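Local coordinates for hypothetical protein TT1465 (Thermus thermophilus, PDB 1WEK) that is of unknown function but has a parallel, Rossmann-like alpha/beta fold of the SLOG clan, with a central sheet flanked by helices, at residues A[134-139]-A[166-171]; A[39-44]-A[130-135]. One frame throughout, in Å; residues are numbered along the deposited sequence.

Overall arrangement
Both interactions are seams between neighbouring strands of one parallel sheet, and strand 132-137 belongs to each. That strand lies between its two partners: one edge pairs with the middle strand 39-43, described at its start in interaction 2, and the other pairs with strand 165-168 in interaction 1. The two contact centres lie about 12 Å apart, and the segments overlap at Gly134 and Phe135. Interaction 2 joins segments 86 residues apart in sequence, with three further strands of the sheet formed between them, whereas interaction 1 spans a single crossover through helix 142-156. The two seams thus tie the early part of the chain to the later half of the sheet, and the ring of Phe43 stacks on that of Phe137.

Interaction 1: A[134-139]-A[166-171]; sequences GFVFLP and FLLDRG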
ATOM      1  N   GLY A 134       8.172  30.619   4.085  1.00 16.76           N
ATOM      2  CA  GLY A 134       9.368  31.377   3.727  1.00 17.28           C
ATOM      3  C   GLY A 134      10.657  30.557   3.818  1.00 18.20           C
ATOM      4  O   GLY A 134      10.667  29.484   4.418  1.00 17.56           O
ATOM      5  N   PHE A 135      11.736  31.063   3.220  1.00 17.70           N
ATOM      6  CA  PHE A 135      13.038  30.395   3.222  1.00 18.96           C
ATOM      7  C   PHE A 135      14.151  31.416   3.435  1.00 20.21           C
ATOM      8  O   PHE A 135      14.198  32.444   2.753  1.00 20.70           O
ATOM      9  CB  PHE A 135      13.308  29.682   1.883  1.00 17.40           C
ATOM     10  CG  PHE A 135      12.232  28.739   1.477  1.00 20.46           C
ATOM     11  CD1 PHE A 135      11.105  29.202   0.790  1.00 25.42           C
ATOM     12  CD2 PHE A 135      12.306  27.397   1.826  1.00 20.22           C
ATOM     13  CE1 PHE A 135      10.065  28.338   0.462  1.00 27.09           C
ATOM     14  CE2 PHE A 135      11.269  26.518   1.506  1.00 23.99           C
ATOM     15  CZ  PHE A 135      10.147  26.987   0.825  1.00 26.54           C
ATOM     16  N   VAL A 136      15.045  31.122   4.375  1.00 17.70           N
ATOM     17  CA  VAL A 136      16.177  31.993   4.662  1.00 15.02           C
ATOM     18  C   VAL A 136      17.488  31.214   4.459  1.00 14.39           C
ATOM     19  O   VAL A 136      17.723  30.175   5.080  1.00 14.16           O
ATOM     20  CB  VAL A 136      16.139  32.523   6.115  1.00 14.39           C
ATOM     21  CG1 VAL A 136      17.171  33.644   6.286  1.00 12.49           C
ATOM     22  CG2 VAL A 136      14.725  33.045   6.455  1.00 18.23           C
ATOM     23  N   PHE A 137      18.348  31.720   3.592  1.00 13.95           N
ATOM     24  CA  PHE A 137      19.627  31.055   3.350  1.00 15.15           C
ATOM     25  C   PHE A 137      20.811  31.841   3.923  1.00 16.91           C
ATOM     26  O   PHE A 137      21.113  32.948   3.475  1.00 15.07           O
ATOM     27  CB  PHE A 137      19.791  30.801   1.850  1.00  7.44           C
ATOM     28  CG  PHE A 137      18.740  29.869   1.293  1.00  4.73           C
ATOM     29  CD1 PHE A 137      17.491  30.350   0.921  1.00  1.34           C
ATOM     30  CD2 PHE A 137      18.960  28.500   1.259  1.00  5.71           C
ATOM     31  CE1 PHE A 137      16.466  29.481   0.531  1.00  5.25           C
ATOM     32  CE2 PHE A 137      17.935  27.612   0.868  1.00 11.83           C
ATOM     33  CZ  PHE A 137      16.682  28.111   0.507  1.00  7.93           C
ATOM     34  N   LEU A 138      21.463  31.271   4.939  1.00 16.61           N
ATOM     35  CA  LEU A 138      22.622  31.918   5.552  1.00 17.61           C
ATOM     36  C   LEU A 138      23.884  31.332   4.917  1.00 15.86           C
ATOM     37  O   LEU A 138      23.812  30.315   4.224  1.00 14.75           O
ATOM     38  CB  LEU A 138      22.619  31.671   7.073  1.00 19.85           C
ATOM     39  CG  LEU A 138      21.532  32.402   7.869  1.00 20.02           C
ATOM     40  CD1 LEU A 138      20.891  31.471   8.905  1.00 20.34           C
ATOM     41  CD2 LEU A 138      22.144  33.614   8.543  1.00 21.17           C
ATOM     42  N   PRO A 139      25.047  31.992   5.084  1.00 14.97           N
ATOM     43  CA  PRO A 139      26.242  31.395   4.473  1.00 10.27           C
ATOM     44  C   PRO A 139      26.279  29.900   4.787  1.00 10.93           C
ATOM     45  O   PRO A 139      26.002  29.479   5.929  1.00  6.34           O
ATOM     46  CB  PRO A 139      27.379  32.154   5.141  1.00  5.42           C
ATOM     47  CG  PRO A 139      26.812  33.555   5.222  1.00  3.42           C
ATOM     48  CD  PRO A 139      25.351  33.325   5.642  1.00 12.77           C
ATOM     49  N   PHE A 166      15.030  34.624   1.113  1.00 15.55           N
ATOM     50  CA  PHE A 166      16.063  35.580   1.472  1.00 13.46           C
ATOM     51  C   PHE A 166      17.449  34.949   1.551  1.00 13.31           C
ATOM     52  O   PHE A 166      17.588  33.783   1.903  1.00 12.36           O
ATOM     53  CB  PHE A 166      15.746  36.212   2.831  1.00 16.96           C
ATOM     54  CG  PHE A 166      14.507  37.043   2.838  1.00 17.31           C
ATOM     55  CD1 PHE A 166      13.271  36.467   3.083  1.00 22.79           C
ATOM     56  CD2 PHE A 166      14.577  38.411   2.605  1.00 22.62           C
ATOM     57  CE1 PHE A 166      12.126  37.242   3.099  1.00 23.21           C
ATOM     58  CE2 PHE A 166      13.441  39.190   2.618  1.00 21.02           C
ATOM     59  CZ  PHE A 166      12.215  38.603   2.867  1.00 22.88           C
ATOM     60  N   LEU A 167      18.470  35.732   1.215  1.00 15.80           N
ATOM     61  CA  LEU A 167      19.853  35.281   1.308  1.00 15.77           C
ATOM     62  C   LEU A 167      20.498  36.272   2.255  1.00 17.99           C
ATOM     63  O   LEU A 167      20.571  37.462   1.956  1.00 20.28           O
ATOM     64  CB  LEU A 167      20.574  35.357  -0.034  1.00 14.37           C
ATOM     65  CG  LEU A 167      19.940  34.738  -1.279  1.00 21.76           C
ATOM     66  CD1 LEU A 167      21.021  34.598  -2.319  1.00 16.43           C
ATOM     67  CD2 LEU A 167      19.323  33.363  -0.974  1.00 21.60           C
ATOM     68  N   LEU A 168      20.941  35.792   3.406  1.00 19.20           N
ATOM     69  CA  LEU A 168      21.581  36.664   4.370  1.00 21.22           C
ATOM     70  C   LEU A 168      23.080  36.728   4.168  1.00 21.43           C
ATOM     71  O   LEU A 168      23.740  35.699   3.981  1.00 23.50           O
ATOM     72  CB  LEU A 168      21.267  36.210   5.798  1.00 22.65           C
ATOM     73  CG  LEU A 168      19.980  36.795   6.377  1.00 26.48           C
ATOM     74  CD1 LEU A 168      19.672  36.159   7.732  1.00 26.19           C
ATOM     75  CD2 LEU A 168      20.148  38.312   6.505  1.00 23.67           C
ATOM     76  N   ASP A 169      23.598  37.953   4.221  1.00 20.63           N
ATOM     77  CA  ASP A 169      25.018  38.268   4.068  1.00 21.03           C
ATOM     78  C   ASP A 169      25.390  38.465   2.597  1.00 21.73           C
ATOM     79  O   ASP A 169      25.871  37.548   1.933  1.00 24.47           O
ATOM     80  CB  ASP A 169      25.896  37.182   4.692  1.00 16.87           C
ATOM     81  CG  ASP A 169      27.357  37.577   4.712  1.00 26.98           C
ATOM     82  OD1 ASP A 169      27.800  38.252   3.742  1.00 22.06           O
ATOM     83  OD2 ASP A 169      28.066  37.218   5.686  1.00 25.13           O
ATOM     84  N   ARG A 170      25.179  39.686   2.117  1.00 20.75           N
ATOM     85  CA  ARG A 170      25.441  40.082   0.732  1.00 21.13           C
ATOM     86  C   ARG A 170      26.789  39.700   0.145  1.00 17.61           C
ATOM     87  O   ARG A 170      26.854  39.118  -0.934  1.00 17.91           O
ATOM     88  CB  ARG A 170      25.288  41.598   0.591  1.00 22.44           C
ATOM     89  CG  ARG A 170      23.919  42.144   0.955  1.00 25.21           C
ATOM     90  CD  ARG A 170      23.837  43.614   0.560  1.00 28.68           C
ATOM     91  NE  ARG A 170      22.696  43.868  -0.311  1.00 33.29           N
ATOM     92  CZ  ARG A 170      21.484  44.194   0.123  1.00 35.87           C
ATOM     93  NH1 ARG A 170      21.251  44.320   1.431  1.00 37.01           N
ATOM     94  NH2 ARG A 170      20.502  44.372  -0.748  1.00 34.16           N
ATOM     95  N   GLY A 171      27.860  40.060   0.848  1.00 13.32           N
ATOM     96  CA  GLY A 171      29.200  39.768   0.377  1.00 14.54           C
ATOM     97  C   GLY A 171      29.482  38.291   0.196  1.00 15.41           C
ATOM     98  O   GLY A 171      30.316  37.902  -0.620  1.00 15.30           O
TER
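Leu168 sends CD1 across to the neighbouring strand, where it meets Leu138 CD2 at 3.6 Å and Val136 CG1 at 3.8 Å. The Leu138 and Leu168 side chains lie side by side and point the same way. Val136 brings CG1 to this contact because that methyl is anti to its backbone N (chi1 -169°). Phe137 points to the other face of the sheet, where its CB touches Leu167 CD2 at 3.8 Å. The edge of its ring meets a carbonyl in plane, with CD1 3.6 Å from Phe166 O, and helix 142-156 packs on the ring through Thr144, Glu147, Leu148 and Val151. Phe166 lies on the Val136 face with the edge of its ring near Phe135 O; both side chains reach Val206 of helix 203-211, and Phe166 also touches Ala209.

Strand pieces 134-137 and 166-168 run parallel, their axes 23° apart, and three hydrogen bonds join them. Phe166 N donates to Phe135 O at 2.9 Å. Phe166 O accepts from Phe137 N at 2.8 Å and also receives the CA-H of Val136. Phe137 O in turn takes Leu168 N at 2.9 Å, with the CA-H of Leu167 as a second, weaker partner. Past the paired residues, Pro139 CD sits 3.3 Å from Leu168 O, a carbonyl that also accepts from Trp173 NE1. Asp169, whose CB lies against Pro139 CG, is the N-cap of helix 170-185, its OD1 accepting from Tyr172 N. Strand 132-137, helix 142-156 and strand 165-168 together make a beta-alpha-beta crossover of the Rossmann-like fold.

Interaction 2: A[39-44]-A[130-135]; sequences LVSVFG and RYAVGF
The middle strand of the parallel Rossmann-like sheet, 39-43, meets the start of strand 132-137 here, with Leu39, Val40, Ser41 and Phe43 touching residues 131-135. Two backbone hydrogen bonds join them, at and just past the corner that segment 130-135 turns at Val133. At the corner, Val133 N donates to Leu39 O at 2.9 Å. The same carbonyl oxygen is approached by the CA-H of Ala132, and Val133 CG2 lies 3.2 Å from Leu39 O, a close fit that follows from this methyl standing between the backbone N and the carbonyl carbon. Past it, Ser41 N donates to Gly134 O at 3.1 Å.

Leu39 has more surface buried by the contact than any other residue. Its CB lies 3.6 Å from Tyr131 O, while its CD1 reaches Tyr131 CB at 4.1 Å, the two side chains running side by side. Val40 and Val133 cross at about a right angle and touch through their CG2 methyls. Ser41 and Phe135 share one face of the sheet, where Ser41 CB packs on Phe135 CD2 at 3.7 Å. Ser41 OG is held by a hydrogen bond with Phe128 O. Phe43 lies alongside Phe135, and their rings meet edge to edge, Phe43 CE1 to Phe135 CD2 at 4.0 Å. Helix 142-156 packs on this pair through Glu147 and Val151. At the far end, Tyr131 leans on Phe29 and Leu32 of helix 17-34, and Arg130 NH1, which also bonds Glu13 O of a second subunit, donates to Tyr131 OH at 2.9 Å in the plane of its guanidinium.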
ATOM      1  N   LEU A  39       5.539  28.006   9.674  1.00 18.84           N
ATOM      2  CA  LEU A  39       6.885  27.467   9.684  1.00 19.62           C
ATOM      3  C   LEU A  39       7.784  28.083   8.620  1.00 22.13           C
ATOM      4  O   LEU A  39       7.409  28.193   7.447  1.00 18.97           O
ATOM      5  CB  LEU A  39       6.837  25.948   9.507  1.00 24.36           C
ATOM      6  CG  LEU A  39       6.040  25.183  10.569  1.00 20.44           C
ATOM      7  CD1 LEU A  39       5.895  23.741  10.159  1.00 25.64           C
ATOM      8  CD2 LEU A  39       6.741  25.286  11.902  1.00 22.74           C
ATOM      9  N   VAL A  40       8.972  28.480   9.066  1.00 20.10           N
ATOM     10  CA  VAL A  40       9.982  29.089   8.227  1.00 19.58           C
ATOM     11  C   VAL A  40      11.188  28.158   8.098  1.00 20.80           C
ATOM     12  O   VAL A  40      11.781  27.747   9.102  1.00 20.13           O
ATOM     13  CB  VAL A  40      10.444  30.422   8.839  1.00 21.41           C
ATOM     14  CG1 VAL A  40      11.622  30.975   8.053  1.00 15.33           C
ATOM     15  CG2 VAL A  40       9.284  31.419   8.845  1.00 16.29           C
ATOM     16  N   SER A  41      11.538  27.812   6.864  1.00 18.11           N
ATOM     17  CA  SER A  41      12.682  26.940   6.623  1.00 16.03           C
ATOM     18  C   SER A  41      13.926  27.800   6.614  1.00 17.66           C
ATOM     19  O   SER A  41      13.959  28.844   5.965  1.00 20.12           O
ATOM     20  CB  SER A  41      12.518  26.211   5.301  1.00 17.12           C
ATOM     21  OG  SER A  41      11.573  25.174   5.466  1.00 19.34           O
ATOM     22  N   VAL A  42      14.939  27.369   7.356  1.00 17.15           N
ATOM     23  CA  VAL A  42      16.178  28.122   7.486  1.00 16.65           C
ATOM     24  C   VAL A  42      17.394  27.248   7.192  1.00 15.85           C
ATOM     25  O   VAL A  42      17.485  26.110   7.637  1.00 17.70           O
ATOM     26  CB  VAL A  42      16.272  28.710   8.907  1.00 16.44           C
ATOM     27  CG1 VAL A  42      17.455  29.658   9.021  1.00 16.76           C
ATOM     28  CG2 VAL A  42      14.980  29.436   9.231  1.00 11.38           C
ATOM     29  N   PHE A  43      18.332  27.787   6.426  1.00 17.86           N
ATOM     30  CA  PHE A  43      19.513  27.036   6.046  1.00 13.10           C
ATOM     31  C   PHE A  43      20.823  27.774   6.275  1.00  9.90           C
ATOM     32  O   PHE A  43      20.897  28.998   6.167  1.00 10.38           O
ATOM     33  CB  PHE A  43      19.408  26.650   4.568  1.00 16.80           C
ATOM     34  CG  PHE A  43      18.083  26.082   4.193  1.00 16.99           C
ATOM     35  CD1 PHE A  43      17.025  26.925   3.859  1.00 19.16           C
ATOM     36  CD2 PHE A  43      17.874  24.706   4.209  1.00 17.77           C
ATOM     37  CE1 PHE A  43      15.781  26.414   3.548  1.00 18.01           C
ATOM     38  CE2 PHE A  43      16.627  24.172   3.899  1.00 20.18           C
ATOM     39  CZ  PHE A  43      15.574  25.029   3.567  1.00 25.30           C
ATOM     40  N   GLY A  44      21.869  27.014   6.570  1.00  9.48           N
ATOM     41  CA  GLY A  44      23.170  27.611   6.790  1.00  9.65           C
ATOM     42  C   GLY A  44      24.226  26.538   6.952  1.00 14.07           C
ATOM     43  O   GLY A  44      23.899  25.364   7.135  1.00 10.94           O
ATOM     44  N   ARG A 130       6.842  21.768   1.779  1.00 19.62           N
ATOM     45  CA  ARG A 130       5.431  21.462   1.948  1.00 23.51           C
ATOM     46  C   ARG A 130       4.709  22.375   2.926  1.00 24.27           C
ATOM     47  O   ARG A 130       3.584  22.791   2.669  1.00 26.40           O
ATOM     48  CB  ARG A 130       5.255  20.009   2.392  1.00 28.14           C
ATOM     49  CG  ARG A 130       3.881  19.417   2.053  1.00 34.30           C
ATOM     50  CD  ARG A 130       3.934  17.890   2.159  1.00 38.70           C
ATOM     51  NE  ARG A 130       2.949  17.205   1.316  1.00 38.97           N
ATOM     52  CZ  ARG A 130       1.781  16.728   1.742  1.00 39.36           C
ATOM     53  NH1 ARG A 130       1.421  16.854   3.016  1.00 35.08           N
ATOM     54  NH2 ARG A 130       0.977  16.105   0.891  1.00 36.24           N
ATOM     55  N   TYR A 131       5.361  22.709   4.032  1.00 22.90           N
ATOM     56  CA  TYR A 131       4.721  23.543   5.040  1.00 25.98           C
ATOM     57  C   TYR A 131       5.382  24.894   5.294  1.00 24.54           C
ATOM     58  O   TYR A 131       5.145  25.498   6.332  1.00 27.52           O
ATOM     59  CB  TYR A 131       4.654  22.766   6.366  1.00 25.93           C
ATOM     60  CG  TYR A 131       3.969  21.421   6.253  1.00 28.95           C
ATOM     61  CD1 TYR A 131       4.681  20.276   5.880  1.00 30.15           C
ATOM     62  CD2 TYR A 131       2.593  21.302   6.453  1.00 30.85           C
ATOM     63  CE1 TYR A 131       4.037  19.051   5.701  1.00 30.09           C
ATOM     64  CE2 TYR A 131       1.941  20.084   6.274  1.00 34.07           C
ATOM     65  CZ  TYR A 131       2.667  18.966   5.896  1.00 35.14           C
ATOM     66  OH  TYR A 131       2.012  17.773   5.677  1.00 38.86           O
ATOM     67  N   ALA A 132       6.195  25.379   4.367  1.00 21.92           N
ATOM     68  CA  ALA A 132       6.884  26.650   4.591  1.00 20.78           C
ATOM     69  C   ALA A 132       6.158  27.905   4.112  1.00 19.28           C
ATOM     70  O   ALA A 132       5.440  27.886   3.115  1.00 19.33           O
ATOM     71  CB  ALA A 132       8.271  26.603   3.964  1.00 15.95           C
ATOM     72  N   VAL A 133       6.380  28.999   4.839  1.00 17.21           N
ATOM     73  CA  VAL A 133       5.813  30.296   4.514  1.00 16.15           C
ATOM     74  C   VAL A 133       6.974  31.198   4.122  1.00 16.13           C
ATOM     75  O   VAL A 133       6.793  32.391   3.862  1.00 17.71           O
ATOM     76  CB  VAL A 133       5.072  30.926   5.728  1.00 16.55           C
ATOM     77  CG1 VAL A 133       3.867  30.083   6.112  1.00 10.61           C
ATOM     78  CG2 VAL A 133       6.017  31.039   6.910  1.00 18.60           C
ATOM     79  N   GLY A 134       8.172  30.619   4.085  1.00 16.76           N
ATOM     80  CA  GLY A 134       9.368  31.377   3.727  1.00 17.28           C
ATOM     81  C   GLY A 134      10.657  30.557   3.818  1.00 18.20           C
ATOM     82  O   GLY A 134      10.667  29.484   4.418  1.00 17.56           O
ATOM     83  N   PHE A 135      11.736  31.063   3.220  1.00 17.70           N
ATOM     84  CA  PHE A 135      13.038  30.395   3.222  1.00 18.96           C
ATOM     85  C   PHE A 135      14.151  31.416   3.435  1.00 20.21           C
ATOM     86  O   PHE A 135      14.198  32.444   2.753  1.00 20.70           O
ATOM     87  CB  PHE A 135      13.308  29.682   1.883  1.00 17.40           C
ATOM     88  CG  PHE A 135      12.232  28.739   1.477  1.00 20.46           C
ATOM     89  CD1 PHE A 135      11.105  29.202   0.790  1.00 25.42           C
ATOM     90  CD2 PHE A 135      12.306  27.397   1.826  1.00 20.22           C
ATOM     91  CE1 PHE A 135      10.065  28.338   0.462  1.00 27.09           C
ATOM     92  CE2 PHE A 135      11.269  26.518   1.506  1.00 23.99           C
ATOM     93  CZ  PHE A 135      10.147  26.987   0.825  1.00 26.54           C
TER